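Local coordinates for trimethylamine-N-oxide reductase (Haemophilus influenzae, PDB 7L5I), which probably reduces trimethylamine N-oxide and related S- and N-oxides at a molybdenum centre held by two molybdopterin guanine dinucleotide cofactors, at residues A301-Y306 / G648-M653; R430-L435 / T772-T777; K441-G446 / M641-C646. All blocks are in the same frame, centred on the assembly; numbering follows the deposited sequence.

In the fold
The three contacts tie distant parts of one large molybdoenzyme chain together. Contacts 2 and 3 are neighbours, their centres about 16 Å apart: helix 431-436 is followed by strand 441-444, and Arg430 CG packs against Ile442 CD1 at 3.9 Å. Contact 3 in turn meets contact 1, centres about 18 Å apart, where the methyl CE of Met653 lies 3.5 Å from Asp645 O; residues 641-646 and 648-653 follow each other along the chain from the end of helix 636-641. Contacts 1 and 2, with centres about 28 Å apart, do not touch. The side chains of Trp652 and Asp774 lie about 9 Å and 10 Å, respectively, each from a bound molybdopterin guanine dinucleotide.

Contact 1: residues A301-Y306 / G648-M653; sequences AKFEEY and GHPSWM
His649 sits against Phe303 and Tyr306 of helix 300-307, and the three rings make an aromatic cluster that docks the loop 648-653 onto one side of the helix. Its CE1 lies over one face of the Tyr306 ring, toward the rim and 3.4 Å from CG of Tyr306, with the two planes inclined to each other. Phe303 instead presents its edge to the imidazole face, offset, the planes 71° apart. The rotation of the imidazole is fixed by a bond in its own plane from ND1 to Pro650 O (2.7 Å), which approaches that oxygen from above the carbonyl plane. The same carbonyl oxygen of Pro650 meets the edge of the Phe303 ring, and CD of Pro650 packs on CD1 of Phe303 at 4.2 Å. Helix 359-372 supplies further packing for both residues. Ser651 lays CA and CB alongside the phenol end of Tyr306, while its OG turns to Lys647. At Trp652, whose O accepts a bond from a water, the backbone takes over. With CG of Tyr306 anti to the backbone N (chi1 169°), the phenol reaches out to the loop, and Trp652 N donates an almost straight bond (177°) to Tyr306 OH at 3.0 Å.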
ATOM      1  N   ALA A 301     -10.611  23.442  22.962  1.00 19.76           N
ATOM      2  CA  ALA A 301     -11.825  23.713  23.743  1.00 19.79           C
ATOM      3  C   ALA A 301     -13.091  23.455  22.932  1.00 20.91           C
ATOM      4  O   ALA A 301     -14.092  22.966  23.475  1.00 23.39           O
ATOM      5  CB  ALA A 301     -11.824  25.155  24.253  1.00 23.80           C
ATOM      6  N   LYS A 302     -13.081  23.785  21.640  1.00 18.88           N
ATOM      7  CA  LYS A 302     -14.229  23.486  20.790  1.00 22.02           C
ATOM      8  C   LYS A 302     -14.428  21.987  20.655  1.00 22.61           C
ATOM      9  O   LYS A 302     -15.559  21.493  20.693  1.00 22.35           O
ATOM     10  CB  LYS A 302     -14.054  24.134  19.417  1.00 27.21           C
ATOM     11  CG  LYS A 302     -15.316  24.105  18.579  1.00 34.33           C
ATOM     12  CD  LYS A 302     -15.936  25.486  18.494  1.00 50.49           C
ATOM     13  CE  LYS A 302     -17.435  25.446  18.228  1.00 61.12           C
ATOM     14  NZ  LYS A 302     -18.218  25.804  19.454  1.00 68.98           N
ATOM     15  N   PHE A 303     -13.332  21.233  20.532  1.00 19.34           N
ATOM     16  CA  PHE A 303     -13.444  19.781  20.489  1.00 18.27           C
ATOM     17  C   PHE A 303     -13.984  19.228  21.801  1.00 19.42           C
ATOM     18  O   PHE A 303     -14.780  18.280  21.810  1.00 20.81           O
ATOM     19  CB  PHE A 303     -12.073  19.166  20.170  1.00 18.42           C
ATOM     20  CG  PHE A 303     -12.041  17.680  20.287  1.00 14.98           C
ATOM     21  CD1 PHE A 303     -12.677  16.891  19.350  1.00 15.81           C
ATOM     22  CD2 PHE A 303     -11.364  17.071  21.310  1.00 14.65           C
ATOM     23  CE1 PHE A 303     -12.646  15.524  19.452  1.00 15.90           C
ATOM     24  CE2 PHE A 303     -11.356  15.693  21.438  1.00 19.08           C
ATOM     25  CZ  PHE A 303     -11.990  14.924  20.493  1.00 16.94           C
ATOM     26  N   GLU A 304     -13.532  19.776  22.929  1.00 19.41           N
ATOM     27  CA  GLU A 304     -13.955  19.238  24.212  1.00 21.57           C
ATOM     28  C   GLU A 304     -15.463  19.379  24.400  1.00 21.27           C
ATOM     29  O   GLU A 304     -16.084  18.536  25.052  1.00 20.90           O
ATOM     30  CB  GLU A 304     -13.209  19.926  25.355  1.00 21.91           C
ATOM     31  CG  GLU A 304     -13.273  19.131  26.655  1.00 22.34           C
ATOM     32  CD  GLU A 304     -12.674  19.865  27.852  1.00 32.51           C
ATOM     33  OE1 GLU A 304     -13.297  20.850  28.296  1.00 38.58           O
ATOM     34  OE2 GLU A 304     -11.588  19.458  28.354  1.00 24.73           O
ATOM     35  N   GLU A 305     -16.066  20.421  23.830  1.00 19.74           N
ATOM     36  CA  GLU A 305     -17.518  20.555  23.902  1.00 22.85           C
ATOM     37  C   GLU A 305     -18.214  19.384  23.220  1.00 23.51           C
ATOM     38  O   GLU A 305     -19.283  18.944  23.650  1.00 24.63           O
ATOM     39  CB  GLU A 305     -17.970  21.855  23.246  1.00 30.69           C
ATOM     40  CG  GLU A 305     -17.582  23.109  23.979  1.00 33.37           C
ATOM     41  CD  GLU A 305     -18.317  24.325  23.450  1.00 59.68           C
ATOM     42  OE1 GLU A 305     -18.338  24.522  22.211  1.00 56.05           O
ATOM     43  OE2 GLU A 305     -18.893  25.071  24.272  1.00 81.60           O
ATOM     44  N   TYR A 306     -17.646  18.898  22.119  1.00 22.41           N
ATOM     45  CA  TYR A 306     -18.185  17.709  21.459  1.00 24.58           C
ATOM     46  C   TYR A 306     -17.952  16.479  22.318  1.00 19.58           C
ATOM     47  O   TYR A 306     -18.849  15.650  22.521  1.00 20.06           O
ATOM     48  CB  TYR A 306     -17.521  17.548  20.086  1.00 21.37           C
ATOM     49  CG  TYR A 306     -17.787  16.224  19.398  1.00 18.59           C
ATOM     50  CD1 TYR A 306     -18.999  15.981  18.763  1.00 20.14           C
ATOM     51  CD2 TYR A 306     -16.804  15.242  19.325  1.00 20.26           C
ATOM     52  CE1 TYR A 306     -19.244  14.778  18.110  1.00 22.25           C
ATOM     53  CE2 TYR A 306     -17.048  14.032  18.677  1.00 21.56           C
ATOM     54  CZ  TYR A 306     -18.262  13.819  18.061  1.00 21.99           C
ATOM     55  OH  TYR A 306     -18.501  12.642  17.416  1.00 22.06           O
ATOM     56  N   GLY A 648     -15.040  20.149  11.186  1.00 17.66           N
ATOM     57  CA  GLY A 648     -13.881  20.928  11.548  1.00 21.22           C
ATOM     58  C   GLY A 648     -13.016  20.332  12.633  1.00 16.42           C
ATOM     59  O   GLY A 648     -11.891  20.791  12.829  1.00 20.92           O
ATOM     60  N   HIS A 649     -13.513  19.334  13.353  1.00 18.74           N
ATOM     61  CA  HIS A 649     -12.731  18.601  14.335  1.00 18.00           C
ATOM     62  C   HIS A 649     -13.036  17.126  14.138  1.00 17.01           C
ATOM     63  O   HIS A 649     -14.030  16.779  13.494  1.00 16.93           O
ATOM     64  CB  HIS A 649     -13.054  19.022  15.772  1.00 19.36           C
ATOM     65  CG  HIS A 649     -14.488  18.849  16.151  1.00 18.10           C
ATOM     66  ND1 HIS A 649     -15.048  17.615  16.412  1.00 19.16           N
ATOM     67  CD2 HIS A 649     -15.478  19.756  16.328  1.00 24.20           C
ATOM     68  CE1 HIS A 649     -16.324  17.769  16.726  1.00 25.71           C
ATOM     69  NE2 HIS A 649     -16.607  19.061  16.687  1.00 24.41           N
ATOM     70  N   PRO A 650     -12.200  16.237  14.666  1.00 16.88           N
ATOM     71  CA  PRO A 650     -12.492  14.802  14.509  1.00 15.69           C
ATOM     72  C   PRO A 650     -13.846  14.478  15.108  1.00 17.50           C
ATOM     73  O   PRO A 650     -14.219  15.019  16.149  1.00 16.80           O
ATOM     74  CB  PRO A 650     -11.370  14.106  15.286  1.00 18.12           C
ATOM     75  CG  PRO A 650     -10.391  15.120  15.588  1.00 18.85           C
ATOM     76  CD  PRO A 650     -11.003  16.480  15.479  1.00 17.41           C
ATOM     77  N   SER A 651     -14.580  13.581  14.447  1.00 15.08           N
ATOM     78  CA  SER A 651     -15.907  13.199  14.924  1.00 17.55           C
ATOM     79  C   SER A 651     -16.264  11.804  14.428  1.00 17.90           C
ATOM     80  O   SER A 651     -15.678  11.287  13.470  1.00 15.69           O
ATOM     81  CB  SER A 651     -16.973  14.217  14.486  1.00 20.78           C
ATOM     82  OG  SER A 651     -17.339  14.086  13.119  1.00 21.05           O
ATOM     83  N   TRP A 652     -17.257  11.210  15.096  1.00 17.91           N
ATOM     84  CA  TRP A 652     -17.793   9.910  14.723  1.00 16.35           C
ATOM     85  C   TRP A 652     -18.973  10.080  13.784  1.00 20.17           C
ATOM     86  O   TRP A 652     -19.992  10.680  14.154  1.00 17.55           O
ATOM     87  CB  TRP A 652     -18.233   9.141  15.949  1.00 17.21           C
ATOM     88  CG  TRP A 652     -19.016   7.882  15.652  1.00 18.41           C
ATOM     89  CD1 TRP A 652     -20.253   7.576  16.115  1.00 17.47           C
ATOM     90  CD2 TRP A 652     -18.610   6.776  14.832  1.00 16.61           C
ATOM     91  NE1 TRP A 652     -20.646   6.334  15.665  1.00 18.95           N
ATOM     92  CE2 TRP A 652     -19.660   5.826  14.864  1.00 19.14           C
ATOM     93  CE3 TRP A 652     -17.475   6.495  14.077  1.00 16.77           C
ATOM     94  CZ2 TRP A 652     -19.588   4.613  14.192  1.00 17.09           C
ATOM     95  CZ3 TRP A 652     -17.403   5.287  13.413  1.00 19.38           C
ATOM     96  CH2 TRP A 652     -18.463   4.362  13.468  1.00 20.19           C
ATOM     97  N   MET A 653     -18.837   9.536  12.585  1.00 17.66           N
ATOM     98  CA  MET A 653     -19.893   9.501  11.583  1.00 16.78           C
ATOM     99  C   MET A 653     -20.064   8.047  11.174  1.00 16.63           C
ATOM    100  O   MET A 653     -19.089   7.383  10.807  1.00 18.97           O
ATOM    101  CB  MET A 653     -19.544  10.392  10.384  1.00 20.33           C
ATOM    102  CG  MET A 653     -19.418  11.872  10.742  1.00 19.51           C
ATOM    103  SD  MET A 653     -18.559  12.851   9.495  1.00 23.37           S
ATOM    104  CE  MET A 653     -16.870  12.305   9.813  1.00 18.18           C
TER
HETATM  105  O   HOH W   1     -20.745  11.847  16.684  1.00 28.73           O

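Contact 2: residues R430-L435 / T772-T777; sequences RIADVL and TRDEGT
The guanidinium of Arg430 has Gly776 N over one face, 3.8 Å from NH2 of Arg430, and a water over the other. Two more waters lie at its edges in plane, one bonded to NH1, the other to NH2. The first is also held by Asp774 O, so it bridges the arginine to the loop backbone; the second reaches Glu775 O by a weak bond. The carboxylate of Asp774 is turned 49° from the guanidinium plane and meets it obliquely, OD1 forming a salt bridge to Arg430 NH2 at 3.0 Å. A second flat pair stays within the loop: Arg773 grips Glu775 side-on, NE to OE2 (2.9 Å) and NH2 to OE1 (3.1 Å), approaching from above the carboxylate plane.

Although the CB of Arg430 points away from the loop, bends at chi2 (-71°) and chi3 (78°) fold the chain back, and it runs past Asp774 in the opposite direction. NH1 also forms a salt bridge with Asp433 OD2, 3.2 Å away and one turn along the helix, whose hydrogen bond is weak; Lys440 pairs with the other oxygen of Asp433. The OD2 of Asp774 packs on CB of Ala432 at 3.7 Å and accepts a hydrogen bond from the water over the guanidinium face, which in turn accepts from Asp433 N. Carboxylate, water and first-turn amide thus meet at the start of helix 431-436, where the helix dipole probably favours the negative charge.

Arg430, Asp433 and Asp774 form a salt-bridge network, here fastening the N-terminal end of a helix, with Arg430 at its N-cap position, to a loop of the region matching the molybdopterin dinucleotide-binding family.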
ATOM      1  N   ARG A 430     -10.766   7.090  -7.883  1.00 13.44           N
ATOM      2  CA  ARG A 430     -11.893   7.389  -8.755  1.00 13.51           C
ATOM      3  C   ARG A 430     -11.722   6.812 -10.174  1.00 17.51           C
ATOM      4  O   ARG A 430     -12.553   7.092 -11.033  1.00 16.02           O
ATOM      5  CB  ARG A 430     -12.102   8.907  -8.843  1.00 16.46           C
ATOM      6  CG  ARG A 430     -12.356   9.615  -7.508  1.00 17.10           C
ATOM      7  CD  ARG A 430     -13.724   9.306  -6.890  1.00 21.46           C
ATOM      8  NE  ARG A 430     -13.752   8.004  -6.256  1.00 19.09           N
ATOM      9  CZ  ARG A 430     -14.741   7.123  -6.373  1.00 21.95           C
ATOM     10  NH1 ARG A 430     -15.817   7.393  -7.106  1.00 26.00           N
ATOM     11  NH2 ARG A 430     -14.650   5.954  -5.774  1.00 22.62           N
ATOM     12  N   ILE A 431     -10.703   5.981 -10.424  1.00 15.40           N
ATOM     13  CA  ILE A 431     -10.382   5.549 -11.791  1.00 14.19           C
ATOM     14  C   ILE A 431     -11.593   4.920 -12.507  1.00 14.10           C
ATOM     15  O   ILE A 431     -11.859   5.217 -13.684  1.00 14.84           O
ATOM     16  CB  ILE A 431      -9.180   4.587 -11.751  1.00 17.60           C
ATOM     17  CG1 ILE A 431      -8.833   4.084 -13.136  1.00 20.01           C
ATOM     18  CG2 ILE A 431      -9.459   3.397 -10.844  1.00 16.35           C
ATOM     19  CD1 ILE A 431      -8.477   5.185 -14.088  1.00 17.30           C
ATOM     20  N   ALA A 432     -12.306   4.012 -11.857  1.00 13.98           N
ATOM     21  CA  ALA A 432     -13.465   3.392 -12.509  1.00 15.43           C
ATOM     22  C   ALA A 432     -14.522   4.435 -12.850  1.00 18.06           C
ATOM     23  O   ALA A 432     -15.059   4.468 -13.961  1.00 15.93           O
ATOM     24  CB  ALA A 432     -14.051   2.298 -11.617  1.00 16.44           C
ATOM     25  N   ASP A 433     -14.839   5.287 -11.883  1.00 14.81           N
ATOM     26  CA  ASP A 433     -15.772   6.391 -12.075  1.00 16.04           C
ATOM     27  C   ASP A 433     -15.360   7.270 -13.241  1.00 17.34           C
ATOM     28  O   ASP A 433     -16.213   7.697 -14.030  1.00 17.10           O
ATOM     29  CB  ASP A 433     -15.811   7.178 -10.754  1.00 16.90           C
ATOM     30  CG  ASP A 433     -17.100   7.927 -10.510  1.00 27.46           C
ATOM     31  OD1 ASP A 433     -18.151   7.611 -11.118  1.00 26.79           O
ATOM     32  OD2 ASP A 433     -17.041   8.822  -9.635  1.00 21.54           O
ATOM     33  N   VAL A 434     -14.058   7.558 -13.369  1.00 15.80           N
ATOM     34  CA  VAL A 434     -13.565   8.411 -14.450  1.00 15.81           C
ATOM     35  C   VAL A 434     -13.744   7.724 -15.795  1.00 16.75           C
ATOM     36  O   VAL A 434     -14.204   8.328 -16.777  1.00 17.17           O
ATOM     37  CB  VAL A 434     -12.076   8.762 -14.220  1.00 13.91           C
ATOM     38  CG1 VAL A 434     -11.449   9.365 -15.465  1.00 16.62           C
ATOM     39  CG2 VAL A 434     -11.910   9.709 -13.047  1.00 16.59           C
ATOM     40  N   LEU A 435     -13.323   6.466 -15.887  1.00 15.92           N
ATOM     41  CA  LEU A 435     -13.402   5.790 -17.174  1.00 16.58           C
ATOM     42  C   LEU A 435     -14.843   5.688 -17.650  1.00 18.22           C
ATOM     43  O   LEU A 435     -15.103   5.765 -18.859  1.00 18.92           O
ATOM     44  CB  LEU A 435     -12.784   4.395 -17.078  1.00 13.83           C
ATOM     45  CG  LEU A 435     -11.270   4.340 -16.845  1.00 16.46           C
ATOM     46  CD1 LEU A 435     -10.839   2.863 -16.806  1.00 17.73           C
ATOM     47  CD2 LEU A 435     -10.487   5.102 -17.914  1.00 18.13           C
ATOM     48  N   THR A 772     -15.877  -5.393  -2.219  1.00 14.09           N
ATOM     49  CA  THR A 772     -15.820  -4.106  -1.548  1.00 13.41           C
ATOM     50  C   THR A 772     -16.546  -3.013  -2.320  1.00 15.77           C
ATOM     51  O   THR A 772     -16.768  -3.098  -3.535  1.00 16.23           O
ATOM     52  CB  THR A 772     -14.359  -3.715  -1.346  1.00 14.17           C
ATOM     53  OG1 THR A 772     -13.703  -3.831  -2.612  1.00 15.17           O
ATOM     54  CG2 THR A 772     -13.671  -4.626  -0.321  1.00 14.45           C
ATOM     55  N   ARG A 773     -16.885  -1.948  -1.575  1.00 15.59           N
ATOM     56  CA  ARG A 773     -17.496  -0.754  -2.133  1.00 15.44           C
ATOM     57  C   ARG A 773     -16.425   0.137  -2.753  1.00 16.33           C
ATOM     58  O   ARG A 773     -15.339   0.309  -2.196  1.00 18.44           O
ATOM     59  CB  ARG A 773     -18.231   0.039  -1.044  1.00 20.55           C
ATOM     60  CG  ARG A 773     -19.308  -0.737  -0.323  1.00 20.76           C
ATOM     61  CD  ARG A 773     -19.902   0.007   0.916  1.00 21.53           C
ATOM     62  NE  ARG A 773     -20.443   1.320   0.596  1.00 19.09           N
ATOM     63  CZ  ARG A 773     -21.720   1.578   0.288  1.00 31.00           C
ATOM     64  NH1 ARG A 773     -22.627   0.607   0.250  1.00 29.11           N
ATOM     65  NH2 ARG A 773     -22.096   2.826   0.022  1.00 27.73           N
ATOM     66  N   ASP A 774     -16.761   0.754  -3.879  1.00 15.72           N
ATOM     67  CA  ASP A 774     -15.900   1.716  -4.546  1.00 17.34           C
ATOM     68  C   ASP A 774     -16.461   3.116  -4.299  1.00 20.65           C
ATOM     69  O   ASP A 774     -17.332   3.583  -5.036  1.00 24.22           O
ATOM     70  CB  ASP A 774     -15.826   1.396  -6.047  1.00 19.04           C
ATOM     71  CG  ASP A 774     -14.915   2.338  -6.801  1.00 23.92           C
ATOM     72  OD1 ASP A 774     -14.109   3.019  -6.145  1.00 22.44           O
ATOM     73  OD2 ASP A 774     -15.004   2.397  -8.058  1.00 25.11           O
ATOM     74  N   GLU A 775     -15.976   3.771  -3.248  1.00 17.30           N
ATOM     75  CA  GLU A 775     -16.448   5.109  -2.916  1.00 19.73           C
ATOM     76  C   GLU A 775     -15.356   5.879  -2.184  1.00 18.52           C
ATOM     77  O   GLU A 775     -14.466   5.291  -1.560  1.00 17.61           O
ATOM     78  CB  GLU A 775     -17.706   5.068  -2.046  1.00 24.19           C
ATOM     79  CG  GLU A 775     -17.460   4.456  -0.708  1.00 24.75           C
ATOM     80  CD  GLU A 775     -18.739   4.236   0.055  1.00 32.09           C
ATOM     81  OE1 GLU A 775     -19.781   4.773  -0.370  1.00 29.36           O
ATOM     82  OE2 GLU A 775     -18.689   3.524   1.070  1.00 26.00           O
ATOM     83  N   GLY A 776     -15.444   7.206  -2.265  1.00 15.66           N
ATOM     84  CA  GLY A 776     -14.476   8.054  -1.589  1.00 16.86           C
ATOM     85  C   GLY A 776     -14.660   8.062  -0.085  1.00 18.42           C
ATOM     86  O   GLY A 776     -15.773   7.958   0.437  1.00 15.75           O
ATOM     87  N   THR A 777     -13.531   8.197   0.628  1.00 14.97           N
ATOM     88  CA  THR A 777     -13.578   8.282   2.091  1.00 16.40           C
ATOM     89  C   THR A 777     -14.513   9.397   2.542  1.00 16.84           C
ATOM     90  O   THR A 777     -15.330   9.220   3.455  1.00 15.74           O
ATOM     91  CB  THR A 777     -12.171   8.489   2.657  1.00 14.99           C
ATOM     92  OG1 THR A 777     -11.518   9.580   1.985  1.00 15.15           O
ATOM     93  CG2 THR A 777     -11.336   7.217   2.467  1.00 13.48           C
TER
HETATM   94  O   HOH W   2     -12.578   5.326  -3.713  1.00 20.99           O
HETATM   95  O   HOH W   3     -17.639   5.203  -7.374  1.00 32.84           O
HETATM   96  O   HOH W   4     -13.581   4.458  -9.049  1.00 15.90           O

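Contact 3: residues K441-G446 / M641-C646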
ATOM      1  N   LYS A 441     -18.321  15.833 -12.150  1.00 20.97           N
ATOM      2  CA  LYS A 441     -17.581  16.682 -11.223  1.00 21.30           C
ATOM      3  C   LYS A 441     -17.698  16.130  -9.814  1.00 23.07           C
ATOM      4  O   LYS A 441     -18.753  15.621  -9.425  1.00 20.94           O
ATOM      5  CB  LYS A 441     -18.094  18.119 -11.252  1.00 24.82           C
ATOM      6  CG  LYS A 441     -18.217  18.675 -12.655  1.00 28.96           C
ATOM      7  CD  LYS A 441     -18.177  20.198 -12.670  1.00 41.58           C
ATOM      8  CE  LYS A 441     -18.555  20.758 -14.044  1.00 51.11           C
ATOM      9  NZ  LYS A 441     -17.391  21.332 -14.791  1.00 59.01           N
ATOM     10  N   ILE A 442     -16.603  16.234  -9.048  1.00 19.19           N
ATOM     11  CA  ILE A 442     -16.591  15.855  -7.646  1.00 19.33           C
ATOM     12  C   ILE A 442     -15.879  16.938  -6.841  1.00 16.69           C
ATOM     13  O   ILE A 442     -15.115  17.752  -7.370  1.00 18.86           O
ATOM     14  CB  ILE A 442     -15.905  14.492  -7.398  1.00 22.26           C
ATOM     15  CG1 ILE A 442     -14.414  14.564  -7.761  1.00 23.11           C
ATOM     16  CG2 ILE A 442     -16.587  13.403  -8.180  1.00 26.47           C
ATOM     17  CD1 ILE A 442     -13.650  13.314  -7.365  1.00 27.45           C
ATOM     18  N   GLN A 443     -16.138  16.927  -5.537  1.00 20.64           N
ATOM     19  CA  GLN A 443     -15.443  17.801  -4.602  1.00 19.98           C
ATOM     20  C   GLN A 443     -14.218  17.076  -4.065  1.00 18.42           C
ATOM     21  O   GLN A 443     -14.254  15.862  -3.855  1.00 18.08           O
ATOM     22  CB  GLN A 443     -16.377  18.192  -3.452  1.00 22.45           C
ATOM     23  CG  GLN A 443     -17.267  19.404  -3.769  1.00 29.26           C
ATOM     24  CD  GLN A 443     -16.455  20.690  -3.860  1.00 42.13           C
ATOM     25  OE1 GLN A 443     -15.637  21.014  -2.969  1.00 40.75           O
ATOM     26  NE2 GLN A 443     -16.644  21.417  -4.950  1.00 39.53           N
ATOM     27  N   TYR A 444     -13.135  17.832  -3.844  1.00 19.84           N
ATOM     28  CA  TYR A 444     -11.876  17.252  -3.361  1.00 19.88           C
ATOM     29  C   TYR A 444     -11.090  18.345  -2.647  1.00 19.21           C
ATOM     30  O   TYR A 444     -10.638  19.309  -3.284  1.00 19.67           O
ATOM     31  CB  TYR A 444     -11.058  16.652  -4.516  1.00 17.81           C
ATOM     32  CG  TYR A 444      -9.623  16.318  -4.124  1.00 18.60           C
ATOM     33  CD1 TYR A 444      -9.334  15.228  -3.316  1.00 16.58           C
ATOM     34  CD2 TYR A 444      -8.574  17.105  -4.556  1.00 21.51           C
ATOM     35  CE1 TYR A 444      -8.027  14.933  -2.952  1.00 21.51           C
ATOM     36  CE2 TYR A 444      -7.266  16.831  -4.202  1.00 24.49           C
ATOM     37  CZ  TYR A 444      -6.993  15.733  -3.406  1.00 27.08           C
ATOM     38  OH  TYR A 444      -5.667  15.477  -3.056  1.00 24.82           O
ATOM     39  N   ASN A 445     -10.926  18.181  -1.336  1.00 18.51           N
ATOM     40  CA  ASN A 445     -10.046  19.016  -0.528  1.00 16.16           C
ATOM     41  C   ASN A 445     -10.250  20.501  -0.806  1.00 19.94           C
ATOM     42  O   ASN A 445      -9.292  21.262  -0.935  1.00 22.20           O
ATOM     43  CB  ASN A 445      -8.587  18.629  -0.749  1.00 16.30           C
ATOM     44  CG  ASN A 445      -7.679  19.077   0.402  1.00 18.60           C
ATOM     45  OD1 ASN A 445      -8.146  19.346   1.496  1.00 20.19           O
ATOM     46  ND2 ASN A 445      -6.381  19.111   0.154  1.00 18.85           N
ATOM     47  N   GLY A 446     -11.508  20.914  -0.876  1.00 22.32           N
ATOM     48  CA  GLY A 446     -11.841  22.308  -1.049  1.00 23.41           C
ATOM     49  C   GLY A 446     -11.872  22.799  -2.475  1.00 28.00           C
ATOM     50  O   GLY A 446     -12.088  24.001  -2.690  1.00 31.02           O
ATOM     51  N   MET A 641     -14.866  24.405   4.482  1.00 27.36           N
ATOM     52  CA  MET A 641     -15.237  23.639   3.302  1.00 25.44           C
ATOM     53  C   MET A 641     -16.675  23.167   3.371  1.00 25.86           C
ATOM     54  O   MET A 641     -17.279  22.897   2.328  1.00 25.02           O
ATOM     55  CB  MET A 641     -14.323  22.430   3.145  1.00 21.99           C
ATOM     56  CG  MET A 641     -12.906  22.808   2.833  1.00 23.32           C
ATOM     57  SD  MET A 641     -11.875  21.335   2.793  1.00 25.03           S
ATOM     58  CE  MET A 641     -10.274  22.089   2.583  1.00 25.33           C
ATOM     59  N   ASN A 642     -17.216  23.038   4.580  1.00 29.53           N
ATOM     60  CA  ASN A 642     -18.628  22.738   4.802  1.00 30.57           C
ATOM     61  C   ASN A 642     -19.022  21.397   4.195  1.00 31.17           C
ATOM     62  O   ASN A 642     -20.049  21.266   3.534  1.00 29.70           O
ATOM     63  CB  ASN A 642     -19.503  23.862   4.255  1.00 33.00           C
ATOM     64  CG  ASN A 642     -20.926  23.753   4.728  1.00 46.34           C
ATOM     65  OD1 ASN A 642     -21.864  23.873   3.942  1.00 77.57           O
ATOM     66  ND2 ASN A 642     -21.101  23.501   6.019  1.00 48.28           N
ATOM     67  N   TYR A 643     -18.200  20.387   4.436  1.00 23.44           N
ATOM     68  CA  TYR A 643     -18.475  19.049   3.949  1.00 20.98           C
ATOM     69  C   TYR A 643     -19.288  18.275   4.973  1.00 25.81           C
ATOM     70  O   TYR A 643     -18.985  18.288   6.166  1.00 27.90           O
ATOM     71  CB  TYR A 643     -17.172  18.298   3.668  1.00 22.69           C
ATOM     72  CG  TYR A 643     -16.377  18.771   2.487  1.00 21.88           C
ATOM     73  CD1 TYR A 643     -16.981  19.364   1.385  1.00 25.11           C
ATOM     74  CD2 TYR A 643     -15.005  18.591   2.453  1.00 19.33           C
ATOM     75  CE1 TYR A 643     -16.241  19.770   0.306  1.00 22.87           C
ATOM     76  CE2 TYR A 643     -14.259  19.000   1.386  1.00 19.77           C
ATOM     77  CZ  TYR A 643     -14.872  19.579   0.305  1.00 23.55           C
ATOM     78  OH  TYR A 643     -14.100  19.967  -0.754  1.00 22.39           O
ATOM     79  N   ASN A 644     -20.296  17.553   4.483  1.00 26.53           N
ATOM     80  CA  ASN A 644     -21.143  16.763   5.364  1.00 26.89           C
ATOM     81  C   ASN A 644     -20.404  15.578   5.966  1.00 29.24           C
ATOM     82  O   ASN A 644     -20.786  15.100   7.043  1.00 30.26           O
ATOM     83  CB  ASN A 644     -22.365  16.271   4.589  1.00 32.61           C
ATOM     84  CG  ASN A 644     -21.993  15.353   3.430  1.00 36.86           C
ATOM     85  OD1 ASN A 644     -20.912  15.464   2.841  1.00 44.55           O
ATOM     86  ND2 ASN A 644     -22.892  14.442   3.099  1.00 56.14           N
ATOM     87  N   ASP A 645     -19.359  15.078   5.302  1.00 23.78           N
ATOM     88  CA  ASP A 645     -18.668  13.890   5.787  1.00 23.05           C
ATOM     89  C   ASP A 645     -17.254  14.188   6.287  1.00 20.49           C
ATOM     90  O   ASP A 645     -16.452  13.264   6.453  1.00 19.45           O
ATOM     91  CB  ASP A 645     -18.655  12.783   4.717  1.00 21.99           C
ATOM     92  CG  ASP A 645     -18.203  13.265   3.328  1.00 28.05           C
ATOM     93  OD1 ASP A 645     -17.653  14.374   3.210  1.00 23.71           O
ATOM     94  OD2 ASP A 645     -18.398  12.499   2.351  1.00 24.79           O
ATOM     95  N   CYS A 646     -16.953  15.448   6.596  1.00 19.84           N
ATOM     96  CA  CYS A 646     -15.714  15.787   7.296  1.00 21.68           C
ATOM     97  C   CYS A 646     -15.903  17.145   7.963  1.00 22.19           C
ATOM     98  O   CYS A 646     -15.956  18.161   7.269  1.00 26.61           O
ATOM     99  CB  CYS A 646     -14.534  15.814   6.335  1.00 22.82           C
ATOM    100  SG  CYS A 646     -12.926  15.953   7.168  1.00 24.33           S
TER
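Two hydrogen bonds meet on the hydroxyl of Tyr643. It donates to Gln443 OE1 at 2.9 Å, in the plane of the amide carbonyl and on a lone pair, with a C=O...O angle of 143°. It accepts from Gly446 N at 2.8 Å, through a bond bent to 146°. Both partners lie at the edge of the phenol ring, near its plane, so a single oxygen is gripped by a side chain and a backbone amide of residues 441-446 and its direction is fixed. The side chains of Gln443 and Tyr643 meet at a slant, amide and ring planes 56° apart; a bend of the glutamine chain at chi2 helps bring OE1 to the hydroxyl.

These bonds hold the turn of a beta hairpin. Strands 441-444 and 447-450 run antiparallel and are joined by Asn445 and Gly446, both with positive phi, in backbone angles close to those of a type I' turn; at Gly446 they call for glycine. On the other side, Asn642, also with positive phi, takes the chain out of helix 636-641, and Tyr643 opens a type I turn that closes at Cys646.

Van der Waals packing by Met641 lies beside the hydroxyl. Met641 places CB 3.8 Å above one face of the Tyr643 ring, over its centre, and its chain then extends fully to the hairpin tip. SD lies 3.7 Å from Gly446 N, while the methyl CE sits 3.7 Å from Asn445 C and 3.6 Å from Asn445 OD1. That amide oxygen is hydrogen-bonded to His185 of helix 179-187, and Met641 itself touches His185. Leu780 packs on the side chains of both Asn445 and Met641.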